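Local coordinates for protein aminopentol aminotransferase (Sphingopyxis macrogoltabida, PDB 6HBS) that transfers the amino group of aminopentol, the hydrolysis product of the mycotoxin fumonisin B1, to pyruvate with the help of pyridoxal phosphate, at residues G248-F260 against I266-A278. Sequence-based numbering, arbitrary orientation.
With PLP (pyridoxal-5'-phosphate), chain C.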
loop_
_atom_site.group_PDB
_atom_site.type_symbol
_atom_site.label_atom_id
_atom_site.label_comp_id
_atom_site.label_asym_id
_atom_site.label_seq_id
_atom_site.Cartn_x
_atom_site.Cartn_y
_atom_site.Cartn_z
ATOM N N GLY A 248 -10.443 -26.766 12.876
ATOM C CA GLY A 248 -9.325 -27.723 12.783
ATOM C C GLY A 248 -8.701 -27.778 11.390
ATOM O O GLY A 248 -8.067 -28.754 11.038
ATOM N N ILE A 249 -8.834 -26.704 10.600
ATOM C CA ILE A 249 -8.280 -26.674 9.249
ATOM C C ILE A 249 -7.225 -25.566 9.185
ATOM O O ILE A 249 -7.582 -24.400 9.342
ATOM C CB ILE A 249 -9.379 -26.456 8.192
ATOM C CG1 ILE A 249 -10.439 -27.556 8.238
ATOM C CG2 ILE A 249 -8.758 -26.330 6.805
ATOM C CD1 ILE A 249 -9.932 -28.901 7.784
ATOM N N GLU A 250 -5.971 -25.957 8.917
ATOM C CA GLU A 250 -4.849 -25.024 8.772
ATOM C C GLU A 250 -4.542 -24.791 7.301
ATOM O O GLU A 250 -4.301 -25.717 6.531
ATOM C CB GLU A 250 -3.603 -25.529 9.495
ATOM C CG GLU A 250 -3.765 -25.567 10.997
ATOM C CD GLU A 250 -2.528 -26.000 11.766
ATOM O OE1 GLU A 250 -2.640 -26.210 12.986
ATOM O OE2 GLU A 250 -1.452 -26.098 11.153
ATOM N N PRO A 251 -4.498 -23.517 6.856
ATOM C CA PRO A 251 -4.060 -23.222 5.499
ATOM C C PRO A 251 -2.532 -23.348 5.348
ATOM O O PRO A 251 -1.804 -23.510 6.327
ATOM C CB PRO A 251 -4.531 -21.776 5.315
ATOM C CG PRO A 251 -4.391 -21.195 6.712
ATOM C CD PRO A 251 -4.820 -22.318 7.635
ATOM N N ASP A 252 -2.072 -23.225 4.110
ATOM C CA ASP A 252 -0.665 -23.084 3.788
ATOM C C ASP A 252 -0.232 -21.615 3.895
ATOM O O ASP A 252 0.864 -21.355 4.359
ATOM C CB ASP A 252 -0.387 -23.611 2.395
ATOM C CG ASP A 252 -0.823 -25.067 2.284
ATOM O OD1 ASP A 252 -0.439 -25.818 3.166
ATOM O OD2 ASP A 252 -1.614 -25.388 1.397
ATOM N N LEU A 253 -1.066 -20.694 3.406
ATOM C CA LEU A 253 -0.822 -19.244 3.494
ATOM C C LEU A 253 -2.051 -18.612 4.134
ATOM O O LEU A 253 -3.163 -19.038 3.904
ATOM C CB LEU A 253 -0.632 -18.621 2.105
ATOM C CG LEU A 253 0.458 -19.185 1.191
ATOM C CD1 LEU A 253 0.451 -18.480 -0.143
ATOM C CD2 LEU A 253 1.844 -19.085 1.816
ATOM N N SER A 254 -1.841 -17.544 4.883
ATOM C CA SER A 254 -2.937 -16.702 5.324
ATOM C C SER A 254 -2.523 -15.243 5.121
ATOM O O SER A 254 -1.356 -14.882 5.334
ATOM C CB SER A 254 -3.318 -16.994 6.762
ATOM O OG SER A 254 -2.190 -16.922 7.622
ATOM N N CYS A 255 -3.499 -14.432 4.731
ATOM C CA CYS A 255 -3.355 -13.035 4.458
ATOM C C CYS A 255 -4.032 -12.246 5.580
ATOM O O CYS A 255 -5.178 -12.566 6.005
ATOM C CB CYS A 255 -4.014 -12.668 3.136
ATOM S SG CYS A 255 -3.371 -13.575 1.703
ATOM N N TRP A 256 -3.336 -11.209 6.046
ATOM C CA TRP A 256 -3.743 -10.420 7.200
ATOM C C TRP A 256 -3.587 -8.937 6.871
ATOM O O TRP A 256 -2.750 -8.550 6.043
ATOM C CB TRP A 256 -2.900 -10.762 8.415
ATOM C CG TRP A 256 -2.982 -12.187 8.836
ATOM C CD1 TRP A 256 -2.316 -13.242 8.291
ATOM C CD2 TRP A 256 -3.711 -12.701 9.947
ATOM N NE1 TRP A 256 -2.625 -14.393 8.962
ATOM C CE2 TRP A 256 -3.467 -14.094 9.987
ATOM C CE3 TRP A 256 -4.568 -12.137 10.902
ATOM C CZ2 TRP A 256 -4.029 -14.913 10.958
ATOM C CZ3 TRP A 256 -5.129 -12.957 11.852
ATOM C CH2 TRP A 256 -4.881 -14.326 11.863
ATOM N N GLY A 257 -4.427 -8.121 7.512
ATOM C CA GLY A 257 -4.345 -6.675 7.352
ATOM C C GLY A 257 -5.386 -6.014 8.222
ATOM O O GLY A 257 -5.800 -6.600 9.258
ATOM N N LYS A 258 -5.746 -4.795 7.839
ATOM C CA LYS A 258 -6.739 -3.911 8.494
ATOM C C LYS A 258 -6.351 -3.573 9.943
ATOM O O LYS A 258 -6.058 -2.425 10.221
ATOM C CB LYS A 258 -8.169 -4.464 8.355
ATOM C CG LYS A 258 -8.719 -4.289 6.935
ATOM C CD LYS A 258 -10.162 -4.706 6.648
ATOM C CE LYS A 258 -10.677 -4.197 5.299
ATOM N NZ LYS A 258 -10.350 -5.070 4.123
ATOM N N CYS A 259 -6.463 -4.529 10.863
ATOM C CA CYS A 259 -6.594 -4.185 12.267
ATOM C C CYS A 259 -5.436 -4.686 13.122
ATOM O O CYS A 259 -5.427 -4.363 14.298
ATOM C CB CYS A 259 -7.906 -4.712 12.841
ATOM S SG CYS A 259 -7.884 -6.481 13.205
ATOM N N PHE A 260 -4.421 -5.358 12.570
ATOM C CA PHE A 260 -3.375 -5.922 13.480
ATOM C C PHE A 260 -2.348 -4.876 13.958
ATOM O O PHE A 260 -1.479 -5.195 14.767
ATOM C CB PHE A 260 -2.734 -7.194 12.940
ATOM C CG PHE A 260 -1.797 -7.085 11.772
ATOM C CD1 PHE A 260 -0.491 -6.651 11.938
ATOM C CD2 PHE A 260 -2.201 -7.488 10.511
ATOM C CE1 PHE A 260 0.365 -6.572 10.851
ATOM C CE2 PHE A 260 -1.337 -7.422 9.431
ATOM C CZ PHE A 260 -0.046 -6.985 9.601
ATOM N N ILE A 266 -0.340 -1.521 7.710
ATOM C CA ILE A 266 0.521 -2.653 7.567
ATOM C C ILE A 266 -0.374 -3.887 7.322
ATOM O O ILE A 266 -1.459 -4.021 7.908
ATOM C CB ILE A 266 1.462 -2.847 8.767
ATOM C CG1 ILE A 266 2.393 -4.042 8.566
ATOM C CG2 ILE A 266 0.698 -2.946 10.090
ATOM C CD1 ILE A 266 3.573 -4.068 9.501
ATOM N N SER A 267 0.110 -4.756 6.442
ATOM C CA SER A 267 -0.561 -6.031 6.044
ATOM C C SER A 267 0.512 -7.105 6.007
ATOM O O SER A 267 1.715 -6.797 6.095
ATOM C CB SER A 267 -1.303 -5.889 4.714
ATOM O OG SER A 267 -2.320 -4.886 4.794
ATOM N N ALA A 268 0.105 -8.374 5.952
ATOM C CA ALA A 268 1.043 -9.461 6.084
ATOM C C ALA A 268 0.584 -10.674 5.291
ATOM O O ALA A 268 -0.619 -10.960 5.221
ATOM C CB ALA A 268 1.210 -9.871 7.524
ATOM N N LEU A 269 1.582 -11.405 4.796
ATOM C CA LEU A 269 1.453 -12.790 4.334
ATOM C C LEU A 269 2.170 -13.730 5.312
ATOM O O LEU A 269 3.376 -13.609 5.516
ATOM C CB LEU A 269 2.031 -12.899 2.926
ATOM C CG LEU A 269 1.881 -14.292 2.291
ATOM C CD1 LEU A 269 0.417 -14.663 2.210
ATOM C CD2 LEU A 269 2.502 -14.339 0.901
ATOM N N LEU A 270 1.434 -14.675 5.902
ATOM C CA LEU A 270 1.968 -15.717 6.822
ATOM C C LEU A 270 1.989 -17.050 6.074
ATOM O O LEU A 270 1.038 -17.353 5.360
ATOM C CB LEU A 270 1.093 -15.802 8.072
ATOM C CG LEU A 270 1.372 -14.806 9.208
ATOM C CD1 LEU A 270 2.583 -15.205 10.029
ATOM C CD2 LEU A 270 1.558 -13.404 8.665
ATOM N N GLY A 271 3.088 -17.803 6.180
ATOM C CA GLY A 271 3.228 -18.970 5.323
ATOM C C GLY A 271 3.954 -20.089 6.024
ATOM O O GLY A 271 4.745 -19.822 6.916
ATOM N N SER A 272 3.624 -21.329 5.649
ATOM C CA SER A 272 4.297 -22.494 6.166
ATOM C C SER A 272 5.613 -22.701 5.402
ATOM O O SER A 272 5.820 -22.171 4.306
ATOM C CB SER A 272 3.405 -23.712 6.092
ATOM O OG SER A 272 3.351 -24.173 4.769
ATOM N N ASN A 273 6.508 -23.483 6.000
ATOM C CA ASN A 273 7.810 -23.820 5.420
ATOM C C ASN A 273 7.665 -24.425 4.021
ATOM O O ASN A 273 8.519 -24.246 3.198
ATOM C CB ASN A 273 8.607 -24.708 6.376
ATOM C CG ASN A 273 9.309 -23.879 7.429
ATOM O OD1 ASN A 273 9.674 -22.733 7.162
ATOM N ND2 ASN A 273 9.466 -24.416 8.628
ATOM N N LYS A 274 6.551 -25.098 3.740
ATOM C CA LYS A 274 6.339 -25.706 2.418
ATOM C C LYS A 274 6.510 -24.648 1.313
ATOM O O LYS A 274 7.040 -24.953 0.227
ATOM C CB LYS A 274 4.949 -26.349 2.417
ATOM C CG LYS A 274 4.371 -26.703 1.058
ATOM C CD LYS A 274 3.313 -27.781 1.139
ATOM C CE LYS A 274 1.932 -27.205 1.328
ATOM N NZ LYS A 274 0.950 -28.229 1.772
ATOM N N ALA A 275 6.061 -23.410 1.587
ATOM C CA ALA A 275 5.992 -22.324 0.599
ATOM C C ALA A 275 7.194 -21.371 0.656
ATOM O O ALA A 275 7.196 -20.385 -0.080
ATOM C CB ALA A 275 4.727 -21.528 0.817
ATOM N N ARG A 276 8.177 -21.643 1.516
ATOM C CA ARG A 276 9.249 -20.699 1.826
ATOM C C ARG A 276 10.105 -20.433 0.581
ATOM O O ARG A 276 10.434 -19.263 0.286
ATOM C CB ARG A 276 10.098 -21.209 2.995
ATOM C CG ARG A 276 11.145 -20.210 3.477
ATOM C CD ARG A 276 12.079 -20.775 4.529
ATOM N NE ARG A 276 11.429 -20.961 5.810
ATOM C CZ ARG A 276 11.415 -20.062 6.788
ATOM N NH1 ARG A 276 12.026 -18.893 6.617
ATOM N NH2 ARG A 276 10.750 -20.322 7.906
ATOM N N ASP A 277 10.447 -21.488 -0.178
ATOM C CA ASP A 277 11.333 -21.312 -1.341
ATOM C C ASP A 277 10.682 -20.418 -2.389
ATOM O O ASP A 277 11.371 -19.598 -2.988
ATOM C CB ASP A 277 11.725 -22.625 -2.032
ATOM C CG ASP A 277 12.781 -23.408 -1.276
ATOM O OD1 ASP A 277 13.504 -22.808 -0.462
ATOM O OD2 ASP A 277 12.855 -24.625 -1.498
ATOM N N ALA A 278 9.377 -20.614 -2.632
ATOM C CA ALA A 278 8.672 -19.809 -3.621
ATOM C C ALA A 278 8.587 -18.343 -3.163
ATOM O O ALA A 278 8.632 -17.428 -3.958
ATOM C CB ALA A 278 7.295 -20.376 -3.855
HETATM N N1 PLP C . -9.308 -9.201 1.406
HETATM C C2 PLP C . -10.414 -9.018 2.161
HETATM C C2A PLP C . -11.221 -10.187 2.674
HETATM C C3 PLP C . -10.793 -7.662 2.549
HETATM O O3 PLP C . -11.884 -7.444 3.313
HETATM C C4 PLP C . -9.961 -6.524 2.097
HETATM C C4A PLP C . -10.367 -5.159 2.525
HETATM C C5 PLP C . -8.804 -6.859 1.214
HETATM C C6 PLP C . -8.533 -8.195 0.943
HETATM C C5A PLP C . -7.866 -5.794 0.649
HETATM O O4P PLP C . -7.266 -4.998 1.703
HETATM P P PLP C . -6.912 -3.487 1.272
HETATM O O1P PLP C . -8.159 -2.755 1.063
HETATM O O2P PLP C . -6.163 -3.627 -0.022
HETATM O O3P PLP C . -6.114 -3.035 2.475
HETATM O O HOH W 1 1.438 -25.879 4.817
HETATM O O HOH W 2 -5.148 -4.360 5.042
HETATM O O HOH W 3 -3.252 -4.256 10.033
#
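The Phe260 ring turns its edge to the backbone of 267-268: its CZ lies 3.6 Å from Ser267 C, near the ring plane, while CE1 touches Ile266 CG2. A water that donates to Ile266 O sits over one face, offset toward the rim. Phe260 CG stands between its own backbone N and carbonyl carbon (chi1 72°), which brings the ring edge against that backbone. The Trp256 indole, with Ala268 O at its edge, crosses Leu270 at about a right angle, its CD1 3.9 Å from Leu270 CD2. Its NE1 gives a hydrogen bond of 2.9 Å to Ser254 OG, restraining the indole's rotation; that hydroxyl is also hydrogen-bonded to His108. Phe102 meets both rings edge-to-face and Phe236 packs on Trp256, forming an aromatic cluster. On the other side, Leu269 CD1 lies 4.0 Å from Cys255 SG and Leu253 CD2 reaches Ala275 CB. Antiparallel pairing joins the strands through two hydrogen-bonded pairs, Ser254-Leu270 and Trp256-Ala268, and Ser272 N adds a bond to Asp252 O. Lys274 NZ forms a salt bridge with Asp252 OD1, 3.1 Å away, from above the carboxylate plane, whereas Arg217 and Leu227 N hold Asp252 OD2. At the opposite end Lys258 NZ is bonded covalently to the cofactor C4A, the internal aldimine, and one water links Lys258 N, Ser267 OG and the phosphate; Ser267 OG is also hydrogen-bonded to Lys116 O. The hairpin thus carries the cofactor lysine just beyond strand 253-256, in the seven-stranded sheet of this fold-type I aminotransferase: strand 226-230 flanks 253-256, strand 111-115 flanks 267-271, and helix 118-133 packs on Leu269 and Ala275.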